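Local coordinates for protein peptidyl tryptophan dihydroxylase (Pseudomonas putida, PDB 7CTQ) that probably uses its bound flavin to dihydroxylate a peptidyl tryptophan, a step essential for biogenesis of a tryptophylquinone cofactor, at residues M68-Q73 against E86-R91. Sequence-based numbering, arbitrary orientation.
Sequences MPATRQ and EFLLDR. With FAD (flavin-adenine dinucleotide), chain C.
Glu86 CB lies over one face of the Arg72 guanidinium, 3.2 Å above its plane and offset toward the rim, and Phe87 O approaches near the plane at its edge. This contact flanks an antiparallel pairing of strands 67-76 and 87-90 in the mixed sheet of a flavoprotein monooxygenase, where strand 87-90 leads into helix 91-104 beside the FAD. Arg72 and Glu86 form a salt bridge with guanidinium and carboxylate planes turned 73° apart; Arg72 NH2 and Glu86 OE1 are modelled too close for the length to be trusted. Arg72 CG is anti to the backbone N (chi1 174°), and past the bend at chi3 the guanidinium brings NH1 to Leu88 CD2. Two backbone hydrogen bonds join the strands, Met68 N to Leu88 O at 3.1 Å and Leu88 N to Met68 O at 3.0 Å. Next to them, Ala70 CB sits 3.6 Å from Leu88 CG, and Pro69 CG meets Phe87 CE1 at 3.8 Å. Past the pair, Asp90 N-caps the helix and forms a salt bridge with Arg193, while Arg91, also bridged to Glu44 and Asp95, hydrogen-bonds FAD O1A through NH2 and O4' through NH1. An alanine here would probably leave O1A and O4' without these donors, and Glu44, Asp95 and the phosphate without this positive charge. Arg91 NH2 reaches FAD O1A at 2.9 Å, in the guanidinium plane, while the NH1 bond to O4' is nearly straight (169°).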
loop_
_atom_site.group_PDB
_atom_site.type_symbol
_atom_site.label_atom_id
_atom_site.label_comp_id
_atom_site.label_asym_id
_atom_site.label_seq_id
_atom_site.Cartn_x
_atom_site.Cartn_y
_atom_site.Cartn_z
ATOM N N MET A 68 19.111 7.120 0.680
ATOM C CA MET A 68 20.196 7.932 0.160
ATOM C C MET A 68 19.750 8.656 -1.103
ATOM O O MET A 68 19.097 8.052 -1.968
ATOM C CB MET A 68 21.436 7.078 -0.139
ATOM C CG MET A 68 21.127 5.684 -0.659
ATOM S SD MET A 68 22.284 4.440 -0.047
ATOM C CE MET A 68 21.522 3.995 1.507
ATOM N N PRO A 69 20.079 9.940 -1.234
ATOM C CA PRO A 69 19.677 10.687 -2.430
ATOM C C PRO A 69 20.364 10.141 -3.671
ATOM O O PRO A 69 21.429 9.522 -3.606
ATOM C CB PRO A 69 20.133 12.122 -2.132
ATOM C CG PRO A 69 20.393 12.158 -0.647
ATOM C CD PRO A 69 20.831 10.774 -0.282
ATOM N N ALA A 70 19.730 10.380 -4.820
ATOM C CA ALA A 70 20.264 9.881 -6.079
ATOM C C ALA A 70 19.531 10.534 -7.234
ATOM O O ALA A 70 18.319 10.753 -7.163
ATOM C CB ALA A 70 20.133 8.357 -6.184
ATOM N N THR A 71 20.273 10.821 -8.296
ATOM C CA THR A 71 19.677 11.248 -9.550
ATOM C C THR A 71 18.866 10.103 -10.166
ATOM O O THR A 71 18.909 8.957 -9.705
ATOM C CB THR A 71 20.764 11.705 -10.518
ATOM O OG1 THR A 71 20.201 11.864 -11.824
ATOM C CG2 THR A 71 21.889 10.671 -10.574
ATOM N N ARG A 72 18.130 10.419 -11.235
ATOM C CA ARG A 72 17.220 9.436 -11.829
ATOM C C ARG A 72 16.855 9.831 -13.256
ATOM O O ARG A 72 16.067 10.760 -13.455
ATOM C CB ARG A 72 15.969 9.303 -10.978
ATOM C CG ARG A 72 14.919 8.422 -11.600
ATOM C CD ARG A 72 13.835 8.169 -10.609
ATOM N NE ARG A 72 14.384 7.986 -9.274
ATOM C CZ ARG A 72 13.643 7.754 -8.198
ATOM N NH1 ARG A 72 14.218 7.593 -7.012
ATOM N NH2 ARG A 72 12.324 7.683 -8.309
ATOM N N GLN A 73 17.391 9.104 -14.240
ATOM C CA GLN A 73 16.958 9.257 -15.624
ATOM C C GLN A 73 15.605 8.574 -15.824
ATOM O O GLN A 73 15.378 7.459 -15.343
ATOM C CB GLN A 73 17.998 8.668 -16.586
ATOM C CG GLN A 73 18.898 9.706 -17.265
ATOM C CD GLN A 73 19.862 9.102 -18.288
ATOM O OE1 GLN A 73 19.875 9.491 -19.460
ATOM N NE2 GLN A 73 20.683 8.159 -17.842
ATOM N N GLU A 86 14.231 12.549 -5.721
ATOM C CA GLU A 86 13.725 11.289 -5.213
ATOM C C GLU A 86 14.908 10.426 -4.798
ATOM O O GLU A 86 16.019 10.569 -5.315
ATOM C CB GLU A 86 12.836 10.581 -6.238
ATOM C CG GLU A 86 11.454 11.229 -6.335
ATOM C CD GLU A 86 10.435 10.367 -7.048
ATOM O OE1 GLU A 86 10.806 9.278 -7.537
ATOM O OE2 GLU A 86 9.255 10.777 -7.112
ATOM N N PHE A 87 14.665 9.568 -3.823
ATOM C CA PHE A 87 15.710 8.863 -3.103
ATOM C C PHE A 87 15.674 7.385 -3.472
ATOM O O PHE A 87 14.857 6.937 -4.285
ATOM C CB PHE A 87 15.542 9.063 -1.590
ATOM C CG PHE A 87 15.576 10.509 -1.152
ATOM C CD1 PHE A 87 16.637 10.997 -0.403
ATOM C CD2 PHE A 87 14.544 11.379 -1.484
ATOM C CE1 PHE A 87 16.671 12.322 -0.005
ATOM C CE2 PHE A 87 14.575 12.702 -1.092
ATOM C CZ PHE A 87 15.639 13.174 -0.351
ATOM N N LEU A 88 16.587 6.628 -2.873
ATOM C CA LEU A 88 16.595 5.180 -2.972
ATOM C C LEU A 88 16.541 4.622 -1.565
ATOM O O LEU A 88 17.173 5.159 -0.654
ATOM C CB LEU A 88 17.842 4.648 -3.700
ATOM C CG LEU A 88 18.446 5.463 -4.847
ATOM C CD1 LEU A 88 19.669 4.750 -5.408
ATOM C CD2 LEU A 88 17.434 5.751 -5.952
ATOM N N LEU A 89 15.773 3.558 -1.380
ATOM C CA LEU A 89 15.610 2.952 -0.067
ATOM C C LEU A 89 16.176 1.544 -0.112
ATOM O O LEU A 89 15.726 0.720 -0.912
ATOM C CB LEU A 89 14.144 2.922 0.359
ATOM C CG LEU A 89 13.995 2.294 1.742
ATOM C CD1 LEU A 89 14.397 3.286 2.827
ATOM C CD2 LEU A 89 12.590 1.787 1.952
ATOM N N ASP A 90 17.150 1.263 0.742
ATOM C CA ASP A 90 17.732 -0.070 0.789
ATOM C C ASP A 90 16.957 -0.866 1.833
ATOM O O ASP A 90 17.096 -0.635 3.040
ATOM C CB ASP A 90 19.229 -0.002 1.080
ATOM C CG ASP A 90 19.764 -1.279 1.691
ATOM O OD1 ASP A 90 19.315 -2.377 1.300
ATOM O OD2 ASP A 90 20.640 -1.190 2.557
ATOM N N ARG A 91 16.122 -1.794 1.354
ATOM C CA ARG A 91 15.243 -2.562 2.225
ATOM C C ARG A 91 16.010 -3.411 3.224
ATOM O O ARG A 91 15.465 -3.738 4.285
ATOM C CB ARG A 91 14.321 -3.444 1.382
ATOM C CG ARG A 91 13.342 -2.648 0.529
ATOM C CD ARG A 91 12.505 -1.732 1.402
ATOM N NE ARG A 91 11.808 -2.475 2.447
ATOM C CZ ARG A 91 10.553 -2.904 2.341
ATOM N NH1 ARG A 91 9.863 -2.653 1.237
ATOM N NH2 ARG A 91 9.989 -3.579 3.337
HETATM P PA FAD C . 6.752 -6.254 3.629
HETATM O O1A FAD C . 7.481 -4.974 3.505
HETATM O O2A FAD C . 7.047 -7.229 2.498
HETATM O O5B FAD C . 6.996 -6.836 5.058
HETATM C C5B FAD C . 6.765 -8.227 5.354
HETATM C C4B FAD C . 7.746 -8.606 6.431
HETATM O O4B FAD C . 7.412 -9.919 6.935
HETATM C C3B FAD C . 9.216 -8.666 6.002
HETATM O O3B FAD C . 10.052 -8.157 7.038
HETATM C C2B FAD C . 9.436 -10.161 5.739
HETATM O O2B FAD C . 10.781 -10.583 5.966
HETATM C C1B FAD C . 8.528 -10.773 6.805
HETATM N N9A FAD C . 8.059 -12.132 6.571
HETATM C C8A FAD C . 7.675 -12.721 5.400
HETATM N N7A FAD C . 7.287 -13.968 5.517
HETATM C C5A FAD C . 7.462 -14.225 6.864
HETATM C C6A FAD C . 7.256 -15.379 7.649
HETATM N N6A FAD C . 6.808 -16.536 7.165
HETATM N N1A FAD C . 7.522 -15.303 8.979
HETATM C C2A FAD C . 7.972 -14.147 9.475
HETATM N N3A FAD C . 8.204 -13.000 8.826
HETATM C C4A FAD C . 7.927 -13.102 7.523
HETATM N N1 FAD C . 7.368 0.261 -2.885
HETATM C C2 FAD C . 7.934 1.504 -2.933
HETATM O O2 FAD C . 7.632 2.386 -2.127
HETATM N N3 FAD C . 8.877 1.791 -3.898
HETATM C C4 FAD C . 9.340 0.922 -4.865
HETATM O O4 FAD C . 10.196 1.288 -5.667
HETATM C C4X FAD C . 8.735 -0.395 -4.810
HETATM N N5 FAD C . 9.111 -1.280 -5.696
HETATM C C5X FAD C . 8.532 -2.538 -5.645
HETATM C C6 FAD C . 8.916 -3.493 -6.588
HETATM C C7 FAD C . 8.353 -4.765 -6.589
HETATM C C7M FAD C . 8.792 -5.772 -7.619
HETATM C C8 FAD C . 7.381 -5.093 -5.630
HETATM C C8M FAD C . 6.759 -6.464 -5.597
HETATM C C9 FAD C . 7.000 -4.146 -4.686
HETATM C C9A FAD C . 7.561 -2.874 -4.690
HETATM N N10 FAD C . 7.198 -1.896 -3.742
HETATM C C10 FAD C . 7.755 -0.634 -3.784
HETATM C "C1'" FAD C . 6.156 -2.178 -2.752
HETATM C "C2'" FAD C . 6.678 -2.416 -1.344
HETATM O "O2'" FAD C . 7.726 -3.385 -1.333
HETATM C "C3'" FAD C . 5.514 -2.905 -0.484
HETATM O "O3'" FAD C . 4.406 -2.047 -0.732
HETATM C "C4'" FAD C . 5.765 -2.933 1.020
HETATM O "O4'" FAD C . 7.070 -3.439 1.320
HETATM C "C5'" FAD C . 4.711 -3.753 1.724
HETATM O "O5'" FAD C . 4.873 -3.587 3.140
HETATM P P FAD C . 4.435 -4.703 4.135
HETATM O O1P FAD C . 2.929 -4.922 3.925
HETATM O O2P FAD C . 4.878 -4.380 5.519
HETATM O O3P FAD C . 5.187 -5.991 3.591
#